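Ankyrin-repeat protein B (Legionella pneumophila, PDB 5K34) is an F-box effector of Legionella that hijacks the host ubiquitin-proteasome system, its ankyrin domain, the part described here, probably binding host proteins. Local coordinates at residues Asp80-Asn92 with Lys101-Glu113. Sequence-based numbering, arbitrary orientation. Where two conformers were deposited one is given.
Sequences DSPISLLKKQLAN and KQIRALIRGMQEE
Leu86 is the knob of this helix pair, set into a hole formed by Ile103, Leu106, Ile107 and Met110. Its branches part there: CD1 lies 3.9 Å from both Leu106 CB and Met110 SD, whereas CD2 runs past Ile103 CG2. Below the fork, Leu86 CB rests 3.6 Å from Ile107 CG1. Ile103 CG2, anti to its own backbone N, packs against Leu86 O and Leu90 CB, while CG1, on the other branch, carries CD1 to Gln89 CB (3.7 Å). Toward the start of helix 82-91, the Ile83 and Met110 side chains pass in opposite directions, Ile83 CG1 lying 3.8 Å from Met110 CB, and Pro82 CB borders the sulfur. At the opposite end Leu90 CD1 sits over the centre of one face of the Arg104 guanidinium, 3.5 Å above its plane; the extended Arg104 chain brings that group back to the contact although its CB starts out away from it. On the exposed flank Lys87, bent at its last torsion (chi4 -87°), shares a water with Gln111: NZ donates to it and OE1 accepts from it. No direct hydrogen bond joins the two segments, so the grip is almost wholly apolar. In the second shell, Tyr58 and the Ile53 carbonyl hold the Gln89 amide beside Ile103, and a capping box fixes the helix start, Ser84 N donating to Ser81 OG (3.0 Å) and Ser81 N to Ser84 OG. Helix 48-54 backs Pro82 and Leu86, and helix 58-67 backs Ile103 and Leu106. The axes of 82-91 and 101-112 come within 9.4 Å, with 151° between their N-to-C directions, an antiparallel packing consistent with the helical stack of an ankyrin domain, here formed by the last two helices of the chain.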
ATOM      1  N   ASP A  80       7.158   9.476  -2.615  1.00  8.03           N
ATOM      2  CA  ASP A  80       7.030   8.546  -1.495  1.00  7.99           C
ATOM      3  C   ASP A  80       7.056   7.098  -1.944  1.00  7.13           C
ATOM      4  O   ASP A  80       6.369   6.726  -2.898  1.00  8.26           O
ATOM      5  CB  ASP A  80       5.712   8.777  -0.778  1.00  9.82           C
ATOM      6  CG  ASP A  80       5.578  10.190  -0.217  1.00 10.87           C
ATOM      7  OD1 ASP A  80       6.574  10.767   0.284  1.00 11.22           O
ATOM      8  OD2 ASP A  80       4.443  10.727  -0.246  1.00 12.96           O
ATOM      9  N   SER A  81       7.842   6.273  -1.263  1.00  7.44           N
ATOM     10  CA  SER A  81       7.775   4.815  -1.447  1.00  7.45           C
ATOM     11  C   SER A  81       7.018   4.227  -0.239  1.00  7.12           C
ATOM     12  O   SER A  81       6.831   4.888   0.777  1.00  7.31           O
ATOM     13  CB  SER A  81       9.184   4.223  -1.522  1.00  8.32           C
ATOM     14  OG  SER A  81       9.829   4.467  -0.284  1.00  8.43           O
ATOM     15  N   PRO A  82       6.646   2.936  -0.322  1.00  7.14           N
ATOM     16  CA  PRO A  82       6.052   2.323   0.865  1.00  6.96           C
ATOM     17  C   PRO A  82       6.923   2.479   2.106  1.00  6.58           C
ATOM     18  O   PRO A  82       6.427   2.877   3.154  1.00  7.15           O
ATOM     19  CB  PRO A  82       5.874   0.846   0.411  1.00  7.22           C
ATOM     20  CG  PRO A  82       5.580   0.983  -1.062  1.00  7.41           C
ATOM     21  CD  PRO A  82       6.504   2.077  -1.533  1.00  7.67           C
ATOM     22  N   ILE A  83       8.218   2.184   1.971  1.00  6.89           N
ATOM     23  CA  ILE A  83       9.109   2.344   3.127  1.00  7.04           C
ATOM     24  C   ILE A  83       9.219   3.786   3.579  1.00  7.25           C
ATOM     25  O   ILE A  83       9.162   4.054   4.782  1.00  7.63           O
ATOM     26  CB  ILE A  83      10.513   1.749   2.856  1.00  7.96           C
ATOM     27  CG1 ILE A  83      10.419   0.226   2.840  1.00  8.20           C
ATOM     28  CG2 ILE A  83      11.490   2.181   3.961  1.00  8.96           C
ATOM     29  CD1 ILE A  83      11.625  -0.403   2.159  1.00  8.77           C
ATOM     30  N   SER A  84       9.448   4.729   2.644  1.00  7.43           N
ATOM     31  CA  SER A  84       9.671   6.101   3.110  1.00  7.95           C
ATOM     32  C   SER A  84       8.410   6.705   3.700  1.00  7.93           C
ATOM     33  O   SER A  84       8.472   7.479   4.648  1.00  8.65           O
ATOM     34  CB  SER A  84      10.279   6.976   2.000  1.00  8.58           C
ATOM     35  OG  SER A  84       9.306   7.367   1.030  1.00  8.78           O
ATOM     36  N   LEU A  85       7.231   6.319   3.197  1.00  7.66           N
ATOM     37  CA  LEU A  85       5.977   6.820   3.752  1.00  7.63           C
ATOM     38  C   LEU A  85       5.774   6.271   5.171  1.00  7.28           C
ATOM     39  O   LEU A  85       5.372   7.013   6.077  1.00  7.90           O
ATOM     40  CB  LEU A  85       4.817   6.432   2.828  1.00  8.77           C
ATOM     41  CG  LEU A  85       3.470   7.061   3.183  1.00 11.24           C
ATOM     42  CD1 LEU A  85       3.552   8.602   3.071  1.00 14.98           C
ATOM     43  CD2 LEU A  85       2.388   6.496   2.288  1.00 11.89           C
ATOM     44  N   LEU A  86       6.062   4.988   5.367  1.00  7.33           N
ATOM     45  CA  LEU A  86       6.026   4.387   6.722  1.00  7.49           C
ATOM     46  C   LEU A  86       6.986   5.119   7.650  1.00  7.88           C
ATOM     47  O   LEU A  86       6.647   5.405   8.802  1.00  7.87           O
ATOM     48  CB  LEU A  86       6.338   2.893   6.647  1.00  7.30           C
ATOM     49  CG  LEU A  86       5.197   2.022   6.123  1.00  7.59           C
ATOM     50  CD1 LEU A  86       5.787   0.678   5.671  1.00  8.30           C
ATOM     51  CD2 LEU A  86       4.121   1.834   7.187  1.00  7.83           C
ATOM     52  N   LYS A  87       8.191   5.390   7.154  1.00  8.03           N
ATOM     53  CA  LYS A  87       9.186   6.094   7.979  1.00  8.82           C
ATOM     54  C   LYS A  87       8.691   7.479   8.357  1.00  8.73           C
ATOM     55  O   LYS A  87       8.927   7.913   9.489  1.00  9.90           O
ATOM     56  CB  LYS A  87      10.517   6.169   7.246  1.00  8.87           C
ATOM     57  CG  LYS A  87      11.309   4.863   7.314  1.00  9.85           C
ATOM     58  CD  LYS A  87      12.627   5.035   6.551  1.00 11.24           C
ATOM     59  CE  LYS A  87      13.499   3.801   6.649  1.00 13.51           C
ATOM     60  NZ  LYS A  87      14.343   3.851   7.883  1.00 18.59           N
ATOM     61  N   LYS A  88       8.036   8.179   7.437  1.00  9.42           N
ATOM     62  CA  LYS A  88       7.444   9.472   7.801  0.50 10.07           C
ATOM     63  C   LYS A  88       6.386   9.410   8.940  1.00 10.29           C
ATOM     64  O   LYS A  88       6.313  10.236   9.855  1.00 11.53           O
ATOM     65  CB  LYS A  88       6.830  10.127   6.586  0.50 12.16           C
ATOM     66  CG  LYS A  88       7.830  10.738   5.631  0.50 17.47           C
ATOM     67  CD  LYS A  88       7.150  11.556   4.528  0.50 24.10           C
ATOM     68  CE  LYS A  88       6.318  12.672   5.135  0.50 28.17           C
ATOM     69  NZ  LYS A  88       6.202  13.804   4.150  0.50 33.22           N
ATOM     70  N   GLN A  89       5.545   8.364   8.866  1.00  9.57           N
ATOM     71  CA  GLN A  89       4.551   8.086   9.880  1.00  9.19           C
ATOM     72  C   GLN A  89       5.240   7.791  11.226  1.00  9.51           C
ATOM     73  O   GLN A  89       4.819   8.308  12.259  1.00 10.52           O
ATOM     74  CB  GLN A  89       3.669   6.896   9.475  1.00  9.03           C
ATOM     75  CG  GLN A  89       2.750   7.206   8.306  1.00  9.05           C
ATOM     76  CD  GLN A  89       1.770   6.064   8.069  1.00  9.26           C
ATOM     77  OE1 GLN A  89       2.060   4.902   8.384  1.00  9.36           O
ATOM     78  NE2 GLN A  89       0.622   6.383   7.502  1.00  9.86           N
ATOM     79  N   LEU A  90       6.266   6.966  11.194  1.00  9.58           N
ATOM     80  CA  LEU A  90       6.976   6.587  12.425  1.00 10.75           C
ATOM     81  C   LEU A  90       7.577   7.808  13.092  1.00 12.44           C
ATOM     82  O   LEU A  90       7.618   7.839  14.344  1.00 14.09           O
ATOM     83  CB  LEU A  90       8.080   5.607  12.087  1.00 11.66           C
ATOM     84  CG  LEU A  90       8.805   4.935  13.257  1.00 13.66           C
ATOM     85  CD1 LEU A  90       7.840   4.078  14.075  1.00 15.81           C
ATOM     86  CD2 LEU A  90       9.960   4.079  12.728  1.00 14.72           C
ATOM     87  N   ALA A  91       8.003   8.807  12.325  1.00 11.57           N
ATOM     88  CA  ALA A  91       8.598  10.028  12.907  1.00 13.04           C
ATOM     89  C   ALA A  91       7.550  11.035  13.284  1.00 13.99           C
ATOM     90  O   ALA A  91       7.911  12.066  13.913  1.00 15.96           O
ATOM     91  CB  ALA A  91       9.562  10.617  11.896  1.00 14.30           C
ATOM     92  N   ASN A  92       6.288  10.845  12.931  1.00 14.05           N
ATOM     93  CA  ASN A  92       5.224  11.820  13.160  1.00 14.49           C
ATOM     94  C   ASN A  92       4.668  11.650  14.588  1.00 15.90           C
ATOM     95  O   ASN A  92       4.168  10.617  14.992  1.00 15.27           O
ATOM     96  CB  ASN A  92       4.116  11.579  12.125  1.00 15.83           C
ATOM     97  CG  ASN A  92       2.961  12.573  12.225  1.00 19.32           C
ATOM     98  OD1 ASN A  92       2.653  13.114  13.262  1.00 19.75           O
ATOM     99  ND2 ASN A  92       2.239  12.730  11.098  1.00 22.16           N
ATOM    100  N   LYS A 101       4.204   0.511  16.440  1.00 10.60           N
ATOM    101  CA  LYS A 101       4.719  -0.883  16.450  1.00 10.94           C
ATOM    102  C   LYS A 101       4.392  -1.590  15.120  1.00  9.23           C
ATOM    103  O   LYS A 101       5.187  -2.316  14.549  1.00  9.85           O
ATOM    104  CB  LYS A 101       4.027  -1.629  17.605  1.00 14.46           C
ATOM    105  CG  LYS A 101       4.646  -1.242  18.939  1.00 21.36           C
ATOM    106  CD  LYS A 101       6.093  -1.703  18.968  1.00 31.62           C
ATOM    107  CE  LYS A 101       6.749  -1.808  20.354  1.00 40.15           C
ATOM    108  NZ  LYS A 101       8.098  -2.425  20.148  1.00 41.39           N
ATOM    109  N   GLN A 102       3.202  -1.346  14.645  1.00  8.78           N
ATOM    110  CA  GLN A 102       2.805  -1.921  13.324  0.50  9.12           C
ATOM    111  C   GLN A 102       3.621  -1.346  12.163  1.00  8.27           C
ATOM    112  O   GLN A 102       4.018  -2.080  11.216  1.00  8.33           O
ATOM    113  CB  GLN A 102       1.341  -1.749  13.027  0.50 10.42           C
ATOM    114  CG  GLN A 102       1.032  -2.394  11.692  0.50 13.45           C
ATOM    115  CD  GLN A 102       1.425  -3.879  11.608  0.50 14.21           C
ATOM    116  OE1 GLN A 102       2.386  -4.346  10.852  0.50 11.25           O
ATOM    117  NE2 GLN A 102       0.652  -4.646  12.355  0.50 16.79           N
ATOM    118  N   ILE A 103       3.919  -0.038  12.266  1.00  8.26           N
ATOM    119  CA  ILE A 103       4.706   0.630  11.246  1.00  8.37           C
ATOM    120  C   ILE A 103       6.125   0.067  11.235  1.00  8.50           C
ATOM    121  O   ILE A 103       6.664  -0.288  10.166  1.00  8.50           O
ATOM    122  CB  ILE A 103       4.703   2.157  11.507  1.00  8.53           C
ATOM    123  CG1 ILE A 103       3.341   2.728  11.214  1.00  9.11           C
ATOM    124  CG2 ILE A 103       5.776   2.839  10.667  1.00  9.20           C
ATOM    125  CD1 ILE A 103       3.099   4.106  11.879  1.00 10.09           C
ATOM    126  N   ARG A 104       6.706  -0.052  12.412  1.00  9.18           N
ATOM    127  CA  ARG A 104       8.023  -0.582  12.528  1.00  9.66           C
ATOM    128  C   ARG A 104       8.136  -2.002  11.982  1.00  8.80           C
ATOM    129  O   ARG A 104       9.112  -2.371  11.299  1.00  9.49           O
ATOM    130  CB  ARG A 104       8.446  -0.507  14.008  1.00 13.36           C
ATOM    131  CG  ARG A 104       9.080   0.799  14.444  1.00 21.13           C
ATOM    132  CD  ARG A 104       9.783   0.774  15.848  1.00 29.35           C
ATOM    133  NE  ARG A 104      10.294   2.129  16.207  1.00 36.33           N
ATOM    134  CZ  ARG A 104       9.661   3.051  16.944  1.00 38.64           C
ATOM    135  NH1 ARG A 104       8.480   2.794  17.478  1.00 45.19           N
ATOM    136  NH2 ARG A 104      10.230   4.247  17.168  1.00 39.19           N
ATOM    137  N   ALA A 105       7.146  -2.833  12.287  1.00  8.47           N
ATOM    138  CA  ALA A 105       7.144  -4.218  11.805  1.00  8.41           C
ATOM    139  C   ALA A 105       7.062  -4.268  10.266  1.00  7.53           C
ATOM    140  O   ALA A 105       7.733  -5.119   9.649  1.00  8.28           O
ATOM    141  CB  ALA A 105       5.988  -4.976  12.431  1.00  9.50           C
ATOM    142  N   LEU A 106       6.269  -3.387   9.667  1.00  7.16           N
ATOM    143  CA  LEU A 106       6.179  -3.334   8.198  1.00  7.79           C
ATOM    144  C   LEU A 106       7.497  -2.819   7.588  1.00  7.12           C
ATOM    145  O   LEU A 106       7.930  -3.411   6.578  1.00  7.77           O
ATOM    146  CB  LEU A 106       4.997  -2.463   7.762  1.00  8.46           C
ATOM    147  CG  LEU A 106       3.643  -3.090   7.830  1.00  9.89           C
ATOM    148  CD1 LEU A 106       2.521  -2.080   7.852  1.00 11.42           C
ATOM    149  CD2 LEU A 106       3.437  -4.054   6.652  1.00 12.74           C
ATOM    150  N   ILE A 107       8.105  -1.807   8.161  1.00  7.06           N
ATOM    151  CA  ILE A 107       9.408  -1.348   7.672  1.00  7.51           C
ATOM    152  C   ILE A 107      10.415  -2.468   7.712  1.00  7.67           C
ATOM    153  O   ILE A 107      11.139  -2.726   6.748  1.00  8.03           O
ATOM    154  CB  ILE A 107       9.923  -0.133   8.454  1.00  7.79           C
ATOM    155  CG1 ILE A 107       9.009   1.083   8.225  1.00  8.75           C
ATOM    156  CG2 ILE A 107      11.366   0.179   8.054  1.00  8.33           C
ATOM    157  CD1 ILE A 107       9.215   2.184   9.222  1.00  8.80           C
ATOM    158  N   ARG A 108      10.444  -3.180   8.831  1.00  8.03           N
ATOM    159  CA  ARG A 108      11.389  -4.258   9.006  1.00  9.01           C
ATOM    160  C   ARG A 108      11.190  -5.342   8.008  1.00  8.18           C
ATOM    161  O   ARG A 108      12.139  -5.842   7.360  1.00  8.89           O
ATOM    162  CB  ARG A 108      11.293  -4.770  10.461  1.00 10.93           C
ATOM    163  CG  ARG A 108      12.312  -5.877  10.740  1.00 13.58           C
ATOM    164  CD  ARG A 108      12.028  -6.625  12.035  1.00 17.43           C
ATOM    165  NE  ARG A 108      10.741  -7.339  11.924  1.00 21.78           N
ATOM    166  CZ  ARG A 108      10.449  -8.373  11.105  1.00 29.50           C
ATOM    167  NH1 ARG A 108      11.336  -8.967  10.269  1.00 25.74           N
ATOM    168  NH2 ARG A 108       9.196  -8.849  11.121  1.00 40.14           N
ATOM    169  N   GLY A 109       9.944  -5.761   7.814  1.00  8.21           N
ATOM    170  CA  GLY A 109       9.675  -6.776   6.853  1.00  7.84           C
ATOM    171  C   GLY A 109      10.080  -6.343   5.446  1.00  8.11           C
ATOM    172  O   GLY A 109      10.712  -7.110   4.701  1.00  9.31           O
ATOM    173  N   MET A 110       9.742  -5.125   5.049  1.00  7.37           N
ATOM    174  CA  MET A 110      10.072  -4.666   3.724  1.00  7.47           C
ATOM    175  C   MET A 110      11.577  -4.520   3.511  1.00  7.16           C
ATOM    176  O   MET A 110      12.045  -4.881   2.421  1.00  8.02           O
ATOM    177  CB  MET A 110       9.396  -3.337   3.440  1.00  9.00           C
ATOM    178  CG  MET A 110       7.862  -3.484   3.302  1.00  9.77           C
ATOM    179  SD  MET A 110       7.071  -1.883   3.019  1.00 10.80           S
ATOM    180  CE  MET A 110       5.360  -2.367   3.095  1.00 11.68           C
ATOM    181  N   GLN A 111      12.313  -4.021   4.497  1.00  7.16           N
ATOM    182  CA  GLN A 111      13.747  -3.824   4.311  1.00  6.94           C
ATOM    183  C   GLN A 111      14.523  -5.128   4.404  1.00  7.00           C
ATOM    184  O   GLN A 111      15.559  -5.292   3.753  1.00  7.65           O
ATOM    185  CB  GLN A 111      14.274  -2.843   5.332  1.00  6.90           C
ATOM    186  CG  GLN A 111      13.780  -1.425   5.127  1.00  6.98           C
ATOM    187  CD  GLN A 111      14.551  -0.431   5.957  1.00  7.65           C
ATOM    188  OE1 GLN A 111      14.752  -0.637   7.137  1.00  8.31           O
ATOM    189  NE2 GLN A 111      15.022   0.652   5.332  1.00  8.24           N
ATOM    190  N   GLU A 112      14.064  -6.051   5.241  1.00  6.78           N
ATOM    191  CA  GLU A 112      14.914  -7.190   5.678  1.00  7.29           C
ATOM    192  C   GLU A 112      14.506  -8.529   5.134  1.00  7.80           C
ATOM    193  O   GLU A 112      15.358  -9.434   5.051  1.00  8.70           O
ATOM    194  CB  GLU A 112      15.050  -7.225   7.206  1.00  8.06           C
ATOM    195  CG  GLU A 112      15.568  -5.887   7.720  1.00  8.67           C
ATOM    196  CD  GLU A 112      15.830  -5.813   9.211  1.00  8.81           C
ATOM    197  OE1 GLU A 112      16.185  -6.839   9.840  1.00  9.57           O
ATOM    198  OE2 GLU A 112      15.778  -4.683   9.743  1.00 10.45           O
ATOM    199  N   GLU A 113      13.238  -8.749   4.792  1.00  8.24           N
ATOM    200  CA  GLU A 113      12.803 -10.067   4.278  1.00  9.16           C
ATOM    201  C   GLU A 113      13.471 -10.425   2.950  1.00  8.96           C
ATOM    202  O   GLU A 113      13.893  -9.597   2.143  1.00  9.31           O
ATOM    203  CB  GLU A 113      11.281 -10.113   4.110  1.00 10.13           C
ATOM    204  CG  GLU A 113      10.576 -10.273   5.449  1.00 10.61           C
ATOM    205  CD  GLU A 113       9.054 -10.064   5.359  1.00 11.92           C
ATOM    206  OE1 GLU A 113       8.452  -9.924   4.267  1.00 13.13           O
ATOM    207  OE2 GLU A 113       8.466 -10.057   6.482  1.00 14.11           O
TER
HETATM  208  O   HOH W   1      15.337   1.471   8.879  1.00 14.61           O